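Local coordinates for protein Ral guanine nucleotide dissociation stimulator-like 2 (Mus musculus, PDB 4JGW) that probably acts as a guanine nucleotide exchange factor and putative Ras or Rap effector, here as the piece with its REM and CDC25-homology domains, at residues R324-A328 and S466-P471; A259-V264 and L290-W294; L111-G116 and F147-Y153; L79-H83 and V121-W125; E19-A24 and R49-T55. Numbering follows the deposited sequence.

In the fold
From the N terminus, interaction 5 closes first. It links the end of strand 11-21 and the turn into strand 24-33 with strand 46-54, in a sheet where 24-33 lies between the other two. Interactions 4 and 3 follow and cross, because the segments alternate: 79-83, 111-116, 121-125, 147-153. Both use helix 108-128, which packs on helix 75-82 near one end and helix 138-151 near the other. They tie together the helical REM domain. Far away, on the opposite side of the chain's centre, interaction 2 pairs helices 244-264 and 284-303 in the Ras-GEF catalytic domain. Interaction 1 then brings the end of the modelled chain back to 324-328. It touches interaction 2 through Leu-325 on Val-264 and Ala-328 on Leu-291.

Interaction 1. Residues R324-A328 and S466-P471; sequences RLRAA and SCEVEP
The carboxylate of Glu-470 binds the backbone amides of the first turn of helix 326-330. Glu-470 OE1 accepts from Ala-327 N (3.0 Å) and Glu-470 OE2 from Ala-328 N (3.1 Å). Glu-470 is the first residue to leave helix 459-469, with phi/psi -138/93 and chi1/chi2 m, t. Its backbone answers too. Glu-470 O accepts from Arg-324 NH2 (2.7 Å) and Arg-324 NH1 (2.9 Å). NH1 of Arg-324 adds a weak bond to Ser-466 O (2.8 Å). Both carbonyl oxygens, Glu-470 O and Ser-466 O, lie at the guanidinium edge; the Arg-324 chain runs m, t, p. Leu-325 is the N-cap residue and the centre of an inverse gamma turn (phi/psi -76/70), closed by Arg-326 N to Arg-324 O at 2.7 Å. The CA atoms of Leu-325 and Glu-470 are 6.2 Å apart. Packing is light: Leu-325 CD2 lies 4.0 Å from Val-469 CG2, and Leu-265 touches both side chains. The contact thus pairs an acid with a helix N terminus and a base with carbonyls at a helix C terminus, so each charge meets backbone of the opposite polarity.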
# COMPACT_ATOMS: atom_id res chain seq x y z
N ARG A 324 13.45 26.38 13.72
CA ARG A 324 14.05 27.29 14.71
C ARG A 324 15.30 28.03 14.23
O ARG A 324 15.58 29.15 14.67
CB ARG A 324 14.45 26.51 15.96
CG ARG A 324 13.39 26.41 17.03
CD ARG A 324 14.02 26.04 18.37
NE ARG A 324 14.60 27.20 19.04
CZ ARG A 324 15.90 27.52 19.04
NH1 ARG A 324 16.78 26.76 18.41
NH2 ARG A 324 16.30 28.60 19.69
N LEU A 325 16.06 27.39 13.35
CA LEU A 325 17.40 27.85 12.99
C LEU A 325 17.38 29.05 12.04
O LEU A 325 17.75 28.94 10.87
CB LEU A 325 18.22 26.69 12.41
CG LEU A 325 18.25 25.39 13.22
CD1 LEU A 325 18.77 24.24 12.38
CD2 LEU A 325 19.05 25.53 14.51
N ARG A 326 16.96 30.20 12.57
CA ARG A 326 16.75 31.42 11.78
C ARG A 326 18.02 32.05 11.24
O ARG A 326 17.99 32.73 10.21
CB ARG A 326 15.93 32.45 12.58
CG ARG A 326 14.44 32.13 12.65
CD ARG A 326 13.80 32.24 11.27
NE ARG A 326 12.99 31.07 10.95
CZ ARG A 326 12.72 30.65 9.72
NH1 ARG A 326 13.19 31.29 8.67
NH2 ARG A 326 11.97 29.57 9.54
N ALA A 327 19.15 31.83 11.92
CA ALA A 327 20.44 32.31 11.44
C ALA A 327 20.87 31.51 10.22
O ALA A 327 21.29 32.08 9.21
CB ALA A 327 21.49 32.23 12.54
N ALA A 328 20.73 30.19 10.31
CA ALA A 328 21.04 29.28 9.21
C ALA A 328 20.12 29.53 8.01
O ALA A 328 20.60 29.66 6.88
CB ALA A 328 20.95 27.84 9.66
N SER A 466 19.42 21.87 18.79
CA SER A 466 18.98 23.12 18.16
C SER A 466 18.94 24.29 19.14
O SER A 466 19.20 25.43 18.76
CB SER A 466 17.61 22.95 17.50
OG SER A 466 16.61 22.65 18.45
N CYS A 467 18.63 24.00 20.40
CA CYS A 467 18.66 25.00 21.47
C CYS A 467 20.10 25.36 21.85
O CYS A 467 20.36 26.45 22.38
CB CYS A 467 17.89 24.52 22.70
SG CYS A 467 16.08 24.60 22.53
N GLU A 468 21.04 24.46 21.55
CA GLU A 468 22.46 24.67 21.81
C GLU A 468 23.18 25.39 20.66
O GLU A 468 24.03 26.25 20.90
CB GLU A 468 23.16 23.35 22.11
CG GLU A 468 22.90 22.82 23.52
CD GLU A 468 23.39 21.39 23.73
OE1 GLU A 468 24.22 20.90 22.93
OE2 GLU A 468 22.94 20.77 24.71
N VAL A 469 22.85 25.03 19.42
CA VAL A 469 23.53 25.61 18.25
C VAL A 469 22.95 26.97 17.84
O VAL A 469 23.66 27.80 17.25
CB VAL A 469 23.61 24.64 17.03
CG1 VAL A 469 24.43 23.40 17.38
CG2 VAL A 469 22.22 24.26 16.52
N GLU A 470 21.68 27.19 18.15
CA GLU A 470 21.05 28.51 18.02
C GLU A 470 20.16 28.78 19.24
O GLU A 470 18.99 28.39 19.25
CB GLU A 470 20.27 28.64 16.70
CG GLU A 470 21.14 28.96 15.49
CD GLU A 470 20.35 29.39 14.26
OE1 GLU A 470 19.40 30.19 14.38
OE2 GLU A 470 20.69 28.93 13.14
N PRO A 471 20.72 29.44 20.27
CA PRO A 471 20.02 29.71 21.54
C PRO A 471 18.81 30.63 21.38
O PRO A 471 18.74 31.41 20.43
CB PRO A 471 21.09 30.41 22.39
CG PRO A 471 22.40 30.00 21.78
CD PRO A 471 22.11 29.93 20.31

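Interaction 2. Residues A259-V264 and L290-W294; sequences AVVSSV and LLEKW
This is an antiparallel helix pair in the mainly helical Ras-GEF catalytic domain. Segment 259-264 ends helix 244-264, and 290-294 lies within helix 284-303. The segment axes approach to 10.0 Å and their directions differ by 157°. The nearest CA pairs are Val-264 with Leu-290 (5.7 Å between CA atoms) and Val-260 with Trp-294 (6.9 Å between CA atoms). All seven touching residues are buried.

The packing is knobs-into-holes at Trp-294. Its side chain, with chi1 m and chi2 112°, enters a hole made by Ala-259, Val-260, Ser-263 and Val-264. Val-260, in rotamer t, sets CG2 over the ring face as a CH-pi contact, 3.6 Å from the centroid of the six-membered ring. Val-264 CG2 lies 3.9 Å from Trp-294 CD1, and Ala-259 CB is 4.3 Å from Trp-294 CH2.

An aliphatic contact continues the packing: Val-264 CG1 meets Leu-291 CD2 at 3.8 Å. Val-313, Ala-316 and Leu-317 of helix 307-318 also pack against Val-260. Separately, a methyl packs on a backbone carbonyl, with Leu-290 CD1 3.4 Å from Ser-263 O.

One hydrogen bond crosses the interface. Ser-263, with chi1 p, brings its hydroxyl to the indole edge, and Trp-294 NE1 donates to Ser-263 OG over a very short 2.4 Å.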
# COMPACT_ATOMS: atom_id res chain seq x y z
N ALA A 259 17.99 11.60 9.07
CA ALA A 259 19.26 11.97 8.46
C ALA A 259 19.35 13.47 8.17
O ALA A 259 20.40 14.09 8.39
CB ALA A 259 19.50 11.18 7.19
N VAL A 260 18.25 14.05 7.69
CA VAL A 260 18.18 15.48 7.39
C VAL A 260 18.33 16.32 8.66
O VAL A 260 19.17 17.22 8.71
CB VAL A 260 16.86 15.87 6.66
CG1 VAL A 260 16.83 17.36 6.35
CG2 VAL A 260 16.69 15.06 5.38
N VAL A 261 17.53 16.01 9.67
CA VAL A 261 17.59 16.68 10.97
C VAL A 261 19.00 16.58 11.56
O VAL A 261 19.58 17.58 11.98
CB VAL A 261 16.54 16.10 11.96
CG1 VAL A 261 16.74 16.66 13.36
CG2 VAL A 261 15.12 16.39 11.47
N SER A 262 19.54 15.36 11.56
CA SER A 262 20.86 15.07 12.12
C SER A 262 22.00 15.84 11.45
O SER A 262 22.84 16.43 12.14
CB SER A 262 21.12 13.56 12.06
OG SER A 262 22.38 13.22 12.60
N SER A 263 22.01 15.86 10.12
CA SER A 263 23.09 16.50 9.36
C SER A 263 23.05 18.02 9.43
O SER A 263 24.09 18.67 9.56
CB SER A 263 23.09 16.04 7.90
OG SER A 263 22.09 16.69 7.14
N VAL A 264 21.84 18.58 9.35
CA VAL A 264 21.64 20.03 9.49
C VAL A 264 22.11 20.50 10.87
O VAL A 264 22.74 21.55 10.99
CB VAL A 264 20.16 20.44 9.23
CG1 VAL A 264 19.88 21.85 9.72
CG2 VAL A 264 19.84 20.32 7.74
N LEU A 290 24.21 23.03 4.14
CA LEU A 290 23.56 21.75 4.40
C LEU A 290 22.06 21.83 4.13
O LEU A 290 21.49 20.90 3.55
CB LEU A 290 23.83 21.30 5.84
CG LEU A 290 25.25 20.79 6.12
CD1 LEU A 290 25.63 21.00 7.57
CD2 LEU A 290 25.40 19.32 5.73
N LEU A 291 21.43 22.93 4.54
CA LEU A 291 20.01 23.17 4.23
C LEU A 291 19.78 23.21 2.73
O LEU A 291 18.88 22.54 2.22
CB LEU A 291 19.53 24.48 4.87
CG LEU A 291 19.36 24.56 6.39
CD1 LEU A 291 19.19 26.02 6.82
CD2 LEU A 291 18.20 23.72 6.89
N GLU A 292 20.61 23.99 2.03
CA GLU A 292 20.56 24.10 0.57
C GLU A 292 20.76 22.74 -0.11
O GLU A 292 20.10 22.43 -1.10
CB GLU A 292 21.62 25.09 0.07
CG GLU A 292 21.30 26.56 0.36
CD GLU A 292 22.53 27.46 0.40
OE1 GLU A 292 23.63 27.02 -0.03
OE2 GLU A 292 22.41 28.62 0.85
N LYS A 293 21.67 21.93 0.44
CA LYS A 293 21.95 20.60 -0.08
C LYS A 293 20.73 19.68 -0.01
O LYS A 293 20.39 19.02 -1.00
CB LYS A 293 23.14 19.97 0.65
CG LYS A 293 23.60 18.63 0.07
CD LYS A 293 24.18 18.81 -1.33
CE LYS A 293 24.68 17.50 -1.88
NZ LYS A 293 25.74 17.72 -2.89
N TRP A 294 20.09 19.63 1.16
CA TRP A 294 18.92 18.79 1.37
C TRP A 294 17.70 19.26 0.58
O TRP A 294 16.91 18.44 0.11
CB TRP A 294 18.58 18.69 2.86
CG TRP A 294 19.47 17.75 3.61
CD1 TRP A 294 20.39 18.08 4.56
CD2 TRP A 294 19.53 16.32 3.47
NE1 TRP A 294 21.02 16.95 5.03
CE2 TRP A 294 20.51 15.86 4.38
CE3 TRP A 294 18.85 15.39 2.67
CZ2 TRP A 294 20.83 14.50 4.51
CZ3 TRP A 294 19.17 14.04 2.80
CH2 TRP A 294 20.15 13.61 3.71

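Interaction 3. Residues L111-G116 and F147-Y153; sequences LERTTG and FLLRTGY
Helices 108-128 and 138-151 run nearly antiparallel here. The segment axes approach to 12.4 Å with a crossing angle of -156°. Leu-111 and Thr-151 have CA atoms 8.7 Å apart, and those of Glu-112 and Tyr-153 are 7.4 Å apart. Leu-111 comes first and points toward the partner: CD2 lies 3.7 Å from Phe-147 CZ, and CD1 lies 3.9 Å from Thr-151 CG2. Glu-112 lays CG 3.7 Å from Tyr-153 CE1. Thr-115, chi1 m, is the central residue. Its CG2 makes a CH-pi contact over the Tyr-153 face, 3.8 Å from the centroid, and also meets Leu-148 CD2 at 3.8 Å. Its OG1 sits at the edge of the Phe-147 ring, 3.5 Å from CZ, and donates to Leu-111 O at 2.6 Å. Gly-116 CA is 3.4 Å from Tyr-153 OH. Phe-147 and Tyr-153 both have chi1 t. Positive phi at Gly-152 (70/44) turns the chain so that Tyr-153 folds back. Tyr-153 N to Leu-148 O (3.0 Å) and a weak Gly-152 N to Leu-149 O form a Schellman motif. It ends one helix of the antiparallel REM-domain bundle.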
# COMPACT_ATOMS: atom_id res chain seq x y z
N LEU A 111 -20.99 -29.93 -10.22
CA LEU A 111 -19.80 -30.19 -9.40
C LEU A 111 -18.54 -29.69 -10.11
O LEU A 111 -17.73 -28.98 -9.51
CB LEU A 111 -19.66 -31.69 -9.10
CG LEU A 111 -19.15 -32.18 -7.74
CD1 LEU A 111 -18.98 -33.70 -7.77
CD2 LEU A 111 -17.85 -31.52 -7.29
N GLU A 112 -18.40 -30.05 -11.38
CA GLU A 112 -17.23 -29.69 -12.19
C GLU A 112 -17.12 -28.19 -12.42
O GLU A 112 -16.02 -27.63 -12.44
CB GLU A 112 -17.27 -30.43 -13.54
CG GLU A 112 -15.95 -30.46 -14.30
CD GLU A 112 -16.08 -31.01 -15.71
OE1 GLU A 112 -17.16 -31.53 -16.07
OE2 GLU A 112 -15.09 -30.93 -16.47
N ARG A 113 -18.27 -27.54 -12.59
CA ARG A 113 -18.36 -26.09 -12.80
C ARG A 113 -17.83 -25.32 -11.59
O ARG A 113 -16.93 -24.50 -11.73
CB ARG A 113 -19.81 -25.70 -13.10
CG ARG A 113 -20.03 -24.23 -13.46
CD ARG A 113 -21.44 -23.78 -13.09
NE ARG A 113 -22.48 -24.53 -13.79
CZ ARG A 113 -23.74 -24.68 -13.36
NH1 ARG A 113 -24.12 -24.14 -12.21
NH2 ARG A 113 -24.60 -25.38 -14.08
N THR A 114 -18.40 -25.60 -10.42
CA THR A 114 -18.03 -24.92 -9.18
C THR A 114 -16.60 -25.23 -8.76
O THR A 114 -15.88 -24.35 -8.28
CB THR A 114 -19.01 -25.28 -8.03
OG1 THR A 114 -20.35 -24.98 -8.45
CG2 THR A 114 -18.70 -24.48 -6.77
N THR A 115 -16.18 -26.48 -8.94
CA THR A 115 -14.80 -26.88 -8.70
C THR A 115 -13.85 -26.08 -9.60
O THR A 115 -12.79 -25.65 -9.16
CB THR A 115 -14.59 -28.40 -8.89
OG1 THR A 115 -15.54 -29.12 -8.10
CG2 THR A 115 -13.19 -28.82 -8.47
N GLY A 116 -14.27 -25.87 -10.85
CA GLY A 116 -13.54 -25.03 -11.79
C GLY A 116 -13.41 -23.59 -11.34
O GLY A 116 -12.36 -22.97 -11.49
N PHE A 147 -10.48 -33.89 -1.73
CA PHE A 147 -11.75 -33.65 -2.41
C PHE A 147 -11.63 -33.85 -3.92
O PHE A 147 -12.54 -34.39 -4.56
CB PHE A 147 -12.28 -32.25 -2.09
CG PHE A 147 -13.23 -31.69 -3.12
CD1 PHE A 147 -14.58 -32.02 -3.09
CD2 PHE A 147 -12.77 -30.84 -4.12
CE1 PHE A 147 -15.46 -31.51 -4.04
CE2 PHE A 147 -13.64 -30.33 -5.08
CZ PHE A 147 -14.98 -30.67 -5.04
N LEU A 148 -10.51 -33.41 -4.48
CA LEU A 148 -10.26 -33.47 -5.92
C LEU A 148 -10.05 -34.89 -6.43
O LEU A 148 -10.56 -35.27 -7.49
CB LEU A 148 -9.07 -32.58 -6.30
CG LEU A 148 -9.25 -31.06 -6.17
CD1 LEU A 148 -7.91 -30.37 -6.00
CD2 LEU A 148 -10.00 -30.49 -7.37
N LEU A 149 -9.29 -35.68 -5.66
CA LEU A 149 -9.03 -37.08 -5.99
C LEU A 149 -10.26 -37.96 -5.78
O LEU A 149 -10.46 -38.94 -6.49
CB LEU A 149 -7.85 -37.62 -5.17
CG LEU A 149 -6.42 -37.51 -5.72
CD1 LEU A 149 -5.94 -36.06 -5.87
CD2 LEU A 149 -5.46 -38.29 -4.83
N ARG A 150 -11.07 -37.58 -4.79
CA ARG A 150 -12.31 -38.29 -4.45
C ARG A 150 -13.37 -38.11 -5.53
O ARG A 150 -14.16 -39.02 -5.80
CB ARG A 150 -12.83 -37.77 -3.11
CG ARG A 150 -13.64 -38.76 -2.30
CD ARG A 150 -13.59 -38.38 -0.82
NE ARG A 150 -14.00 -36.99 -0.59
CZ ARG A 150 -13.47 -36.18 0.33
NH1 ARG A 150 -12.48 -36.60 1.11
NH2 ARG A 150 -13.92 -34.94 0.45
N THR A 151 -13.40 -36.93 -6.15
CA THR A 151 -14.35 -36.62 -7.22
C THR A 151 -13.80 -36.96 -8.60
O THR A 151 -14.55 -37.01 -9.58
CB THR A 151 -14.79 -35.13 -7.19
OG1 THR A 151 -13.63 -34.28 -7.15
CG2 THR A 151 -15.66 -34.85 -5.97
N GLY A 152 -12.49 -37.20 -8.68
CA GLY A 152 -11.82 -37.54 -9.93
C GLY A 152 -11.75 -36.38 -10.90
O GLY A 152 -12.00 -36.54 -12.10
N TYR A 153 -11.39 -35.20 -10.38
CA TYR A 153 -11.29 -33.99 -11.19
C TYR A 153 -10.00 -33.97 -12.00
O TYR A 153 -8.94 -34.38 -11.51
CB TYR A 153 -11.38 -32.75 -10.29
CG TYR A 153 -11.58 -31.45 -11.04
CD1 TYR A 153 -12.86 -31.01 -11.40
CD2 TYR A 153 -10.49 -30.64 -11.38
CE1 TYR A 153 -13.04 -29.82 -12.09
CE2 TYR A 153 -10.66 -29.45 -12.07
CZ TYR A 153 -11.94 -29.04 -12.42
OH TYR A 153 -12.12 -27.86 -13.10

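Interaction 4. Residues L79-H83 and V121-W125; sequences LLATH and VLSTW
In the helical REM domain, segment 79-83 packs on helix 108-128 through Leu-80 and His-83, against Trp-125. Leu-80 and Trp-125 have CA atoms 6.3 Å apart. Leu-80, rotamer m, t, points toward the partner helix. Its CD2 lies over one face of the indole, 3.6 Å from Trp-125 CG, as a CH-pi contact 3.9 Å from the five-membered ring centroid. The same CD2 is 4.3 Å from Val-121 CG1, and Leu-80 CD1 is 3.9 Å from Val-121 O. Trp-125, chi1 t and chi2 near 4°, meets the imidazole of His-83 in an offset edge-to-face pair. The indole presents its edge to the His-83 face, with planes at 85° and centroids 5.1 Å apart. Trp-125 NE1 and His-83 NE2 have hydrogen-bond partners outside the two segments, Asp-132 and Thr-89. Leu-92 of helix 89-101 also packs against both rings. His-83 is held to its own segment with chi1 p, so that ND1 donates to Leu-80 O at 2.9 Å.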
# COMPACT_ATOMS: atom_id res chain seq x y z
N LEU A 79 -12.63 -9.26 -2.13
CA LEU A 79 -12.72 -10.21 -1.02
C LEU A 79 -11.35 -10.80 -0.71
O LEU A 79 -10.93 -10.84 0.45
CB LEU A 79 -13.73 -11.33 -1.31
CG LEU A 79 -14.56 -11.98 -0.19
CD1 LEU A 79 -15.13 -13.31 -0.64
CD2 LEU A 79 -13.83 -12.16 1.14
N LEU A 80 -10.66 -11.26 -1.76
CA LEU A 80 -9.34 -11.88 -1.61
C LEU A 80 -8.31 -10.92 -1.04
O LEU A 80 -7.42 -11.34 -0.29
CB LEU A 80 -8.85 -12.46 -2.94
CG LEU A 80 -9.59 -13.67 -3.53
CD1 LEU A 80 -8.98 -14.07 -4.87
CD2 LEU A 80 -9.62 -14.86 -2.57
N ALA A 81 -8.42 -9.64 -1.38
CA ALA A 81 -7.48 -8.62 -0.92
C ALA A 81 -7.75 -8.12 0.50
O ALA A 81 -6.81 -7.79 1.22
CB ALA A 81 -7.44 -7.45 -1.90
N THR A 82 -9.02 -8.07 0.89
CA THR A 82 -9.42 -7.48 2.17
C THR A 82 -9.79 -8.48 3.27
O THR A 82 -10.05 -8.08 4.40
CB THR A 82 -10.59 -6.48 2.00
OG1 THR A 82 -11.76 -7.17 1.53
CG2 THR A 82 -10.23 -5.36 1.03
N HIS A 83 -9.82 -9.77 2.95
CA HIS A 83 -10.37 -10.79 3.86
C HIS A 83 -9.73 -10.84 5.25
O HIS A 83 -10.40 -11.15 6.24
CB HIS A 83 -10.40 -12.18 3.21
CG HIS A 83 -9.08 -12.87 3.18
ND1 HIS A 83 -8.12 -12.61 2.22
CD2 HIS A 83 -8.55 -13.84 3.97
CE1 HIS A 83 -7.06 -13.37 2.43
NE2 HIS A 83 -7.30 -14.13 3.49
N VAL A 121 -10.38 -19.32 -8.59
CA VAL A 121 -10.30 -18.38 -7.47
C VAL A 121 -9.03 -18.59 -6.63
O VAL A 121 -8.35 -17.63 -6.28
CB VAL A 121 -11.57 -18.44 -6.58
CG1 VAL A 121 -11.32 -17.83 -5.20
CG2 VAL A 121 -12.74 -17.74 -7.27
N LEU A 122 -8.73 -19.86 -6.33
CA LEU A 122 -7.55 -20.20 -5.53
C LEU A 122 -6.24 -19.90 -6.27
O LEU A 122 -5.26 -19.50 -5.64
CB LEU A 122 -7.59 -21.66 -5.07
CG LEU A 122 -8.64 -22.02 -4.01
CD1 LEU A 122 -8.90 -23.52 -4.00
CD2 LEU A 122 -8.24 -21.53 -2.62
N SER A 123 -6.24 -20.07 -7.59
CA SER A 123 -5.08 -19.72 -8.41
C SER A 123 -4.85 -18.21 -8.42
O SER A 123 -3.72 -17.75 -8.25
CB SER A 123 -5.20 -20.27 -9.83
OG SER A 123 -6.36 -19.80 -10.48
N THR A 124 -5.93 -17.44 -8.61
CA THR A 124 -5.87 -15.98 -8.54
C THR A 124 -5.39 -15.51 -7.16
O THR A 124 -4.51 -14.65 -7.07
CB THR A 124 -7.23 -15.33 -8.91
OG1 THR A 124 -7.59 -15.71 -10.24
CG2 THR A 124 -7.15 -13.81 -8.83
N TRP A 125 -5.96 -16.09 -6.11
CA TRP A 125 -5.58 -15.80 -4.72
C TRP A 125 -4.09 -16.04 -4.47
O TRP A 125 -3.41 -15.19 -3.90
CB TRP A 125 -6.44 -16.64 -3.76
CG TRP A 125 -6.31 -16.32 -2.28
CD1 TRP A 125 -5.59 -15.31 -1.71
CD2 TRP A 125 -6.98 -16.99 -1.21
NE1 TRP A 125 -5.74 -15.33 -0.35
CE2 TRP A 125 -6.59 -16.35 -0.01
CE3 TRP A 125 -7.85 -18.08 -1.13
CZ2 TRP A 125 -7.04 -16.76 1.25
CZ3 TRP A 125 -8.31 -18.50 0.12
CH2 TRP A 125 -7.90 -17.84 1.29

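Interaction 5. Residues E19-A24 and R49-T55; sequences EEEDGA and RRLRAGT
One guanidinium nitrogen serves two acids of strand 11-21, although its own strand, 46-54, is not next to theirs. Arg-49, fully extended with chi1 to chi3 all t, reaches past strand 24-33 to strand 11-21. Its NH2 forms salt bridges with Glu-21 OE2 (2.7 Å) and Glu-19 OE1 (3.1 Å). The Glu-19 oxygen lies over the face of the guanidinium, so that bridge is charge alone. Both acids have chi1 m and chi2 t. The CA atoms of Glu-19 and Arg-49 are 9.1 Å apart. Phe-26, on the intervening strand, adds a cation-pi contact to Arg-49, and Trp-17 binds the other Glu-19 oxygen.

At the far end the chain makes a tight hairpin turn at Asp-22 and Gly-23. Glu-21 N donates to Ala-24 O (2.9 Å), and Ala-24 N to Glu-21 O (3.2 Å). Ala-24 then pairs directly with Gly-54 as an antiparallel non-hydrogen-bonded pair, with CA atoms 3.8 Å apart. A CB on Gly-54 would clash with that of Ala-24. Gly-23 O accepts from Thr-55 N (2.9 Å), and Ala-24 CA approaches Ala-53 O at 3.2 Å. Arg-52 and Ala-53 form a classic beta bulge facing Thr-25. Thr-55 is the N-cap of helix 56-63 and caps Ala-58 N.

The chemistry splits the contact: charge bridges the outer strand to the third, while close backbone pairing leads the sheet into the first REM-domain helix.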
# COMPACT_ATOMS: atom_id res chain seq x y z
N GLU A 19 -32.39 -7.38 -4.06
CA GLU A 19 -32.87 -8.75 -3.92
C GLU A 19 -32.23 -9.42 -2.71
O GLU A 19 -31.05 -9.20 -2.42
CB GLU A 19 -32.58 -9.56 -5.18
CG GLU A 19 -33.41 -9.16 -6.40
CD GLU A 19 -33.13 -10.01 -7.63
OE1 GLU A 19 -32.53 -11.10 -7.49
OE2 GLU A 19 -33.51 -9.59 -8.74
N GLU A 20 -33.02 -10.23 -2.00
CA GLU A 20 -32.54 -10.93 -0.81
C GLU A 20 -32.33 -12.42 -1.09
O GLU A 20 -33.12 -13.04 -1.81
CB GLU A 20 -33.53 -10.76 0.35
CG GLU A 20 -33.80 -9.31 0.77
CD GLU A 20 -32.61 -8.63 1.43
OE1 GLU A 20 -31.75 -9.32 2.01
OE2 GLU A 20 -32.55 -7.38 1.38
N GLU A 21 -31.26 -12.97 -0.54
CA GLU A 21 -30.98 -14.41 -0.61
C GLU A 21 -30.70 -14.96 0.79
O GLU A 21 -30.59 -14.19 1.75
CB GLU A 21 -29.82 -14.70 -1.57
CG GLU A 21 -30.21 -14.64 -3.04
CD GLU A 21 -29.15 -15.21 -3.98
OE1 GLU A 21 -28.09 -15.68 -3.50
OE2 GLU A 21 -29.38 -15.18 -5.21
N ASP A 22 -30.58 -16.28 0.88
CA ASP A 22 -30.40 -16.99 2.16
C ASP A 22 -29.80 -16.12 3.27
O ASP A 22 -30.47 -15.81 4.26
CB ASP A 22 -29.58 -18.28 1.96
CG ASP A 22 -29.47 -19.13 3.22
OD1 ASP A 22 -30.41 -19.11 4.06
OD2 ASP A 22 -28.45 -19.83 3.37
N GLY A 23 -28.54 -15.72 3.09
CA GLY A 23 -27.86 -14.86 4.05
C GLY A 23 -27.08 -13.73 3.41
O GLY A 23 -25.97 -13.42 3.84
N ALA A 24 -27.66 -13.12 2.38
CA ALA A 24 -27.00 -12.06 1.62
C ALA A 24 -27.99 -11.10 0.96
O ALA A 24 -29.13 -11.47 0.67
CB ALA A 24 -26.06 -12.65 0.57
N ARG A 49 -25.25 -7.88 -10.95
CA ARG A 49 -25.85 -8.29 -9.69
C ARG A 49 -24.74 -8.40 -8.64
O ARG A 49 -24.01 -9.39 -8.59
CB ARG A 49 -26.62 -9.61 -9.84
CG ARG A 49 -27.33 -10.07 -8.57
CD ARG A 49 -28.13 -11.35 -8.77
NE ARG A 49 -28.78 -11.75 -7.53
CZ ARG A 49 -29.79 -12.62 -7.43
NH1 ARG A 49 -30.28 -13.21 -8.51
NH2 ARG A 49 -30.31 -12.89 -6.24
N ARG A 50 -24.61 -7.36 -7.82
CA ARG A 50 -23.48 -7.24 -6.91
C ARG A 50 -23.87 -7.43 -5.45
O ARG A 50 -24.82 -6.82 -4.96
CB ARG A 50 -22.77 -5.89 -7.09
CG ARG A 50 -22.35 -5.60 -8.52
CD ARG A 50 -21.36 -4.45 -8.57
NE ARG A 50 -21.00 -4.11 -9.94
CZ ARG A 50 -21.57 -3.13 -10.64
NH1 ARG A 50 -22.52 -2.38 -10.10
NH2 ARG A 50 -21.17 -2.89 -11.88
N LEU A 51 -23.12 -8.29 -4.75
CA LEU A 51 -23.33 -8.52 -3.33
C LEU A 51 -23.01 -7.26 -2.53
O LEU A 51 -21.94 -6.67 -2.69
CB LEU A 51 -22.51 -9.72 -2.83
CG LEU A 51 -22.81 -10.27 -1.42
CD1 LEU A 51 -22.49 -11.76 -1.31
CD2 LEU A 51 -22.08 -9.48 -0.33
N ARG A 52 -23.95 -6.87 -1.67
CA ARG A 52 -23.81 -5.67 -0.84
C ARG A 52 -23.42 -6.02 0.59
O ARG A 52 -22.57 -5.35 1.19
CB ARG A 52 -25.12 -4.88 -0.84
CG ARG A 52 -25.37 -4.08 -2.11
CD ARG A 52 -24.71 -2.72 -2.05
NE ARG A 52 -25.38 -1.74 -2.89
CZ ARG A 52 -26.46 -1.05 -2.53
NH1 ARG A 52 -27.00 -1.23 -1.33
NH2 ARG A 52 -27.00 -0.18 -3.37
N ALA A 53 -24.06 -7.05 1.13
CA ALA A 53 -23.80 -7.53 2.48
C ALA A 53 -24.23 -8.98 2.60
O ALA A 53 -25.14 -9.42 1.90
CB ALA A 53 -24.54 -6.67 3.50
N GLY A 54 -23.57 -9.72 3.49
CA GLY A 54 -23.91 -11.11 3.71
C GLY A 54 -23.02 -11.78 4.73
O GLY A 54 -22.00 -11.23 5.14
N THR A 55 -23.42 -12.98 5.16
CA THR A 55 -22.63 -13.78 6.08
C THR A 55 -21.36 -14.27 5.40
O THR A 55 -21.29 -14.30 4.16
CB THR A 55 -23.41 -15.01 6.61
OG1 THR A 55 -23.73 -15.88 5.53
CG2 THR A 55 -24.70 -14.58 7.32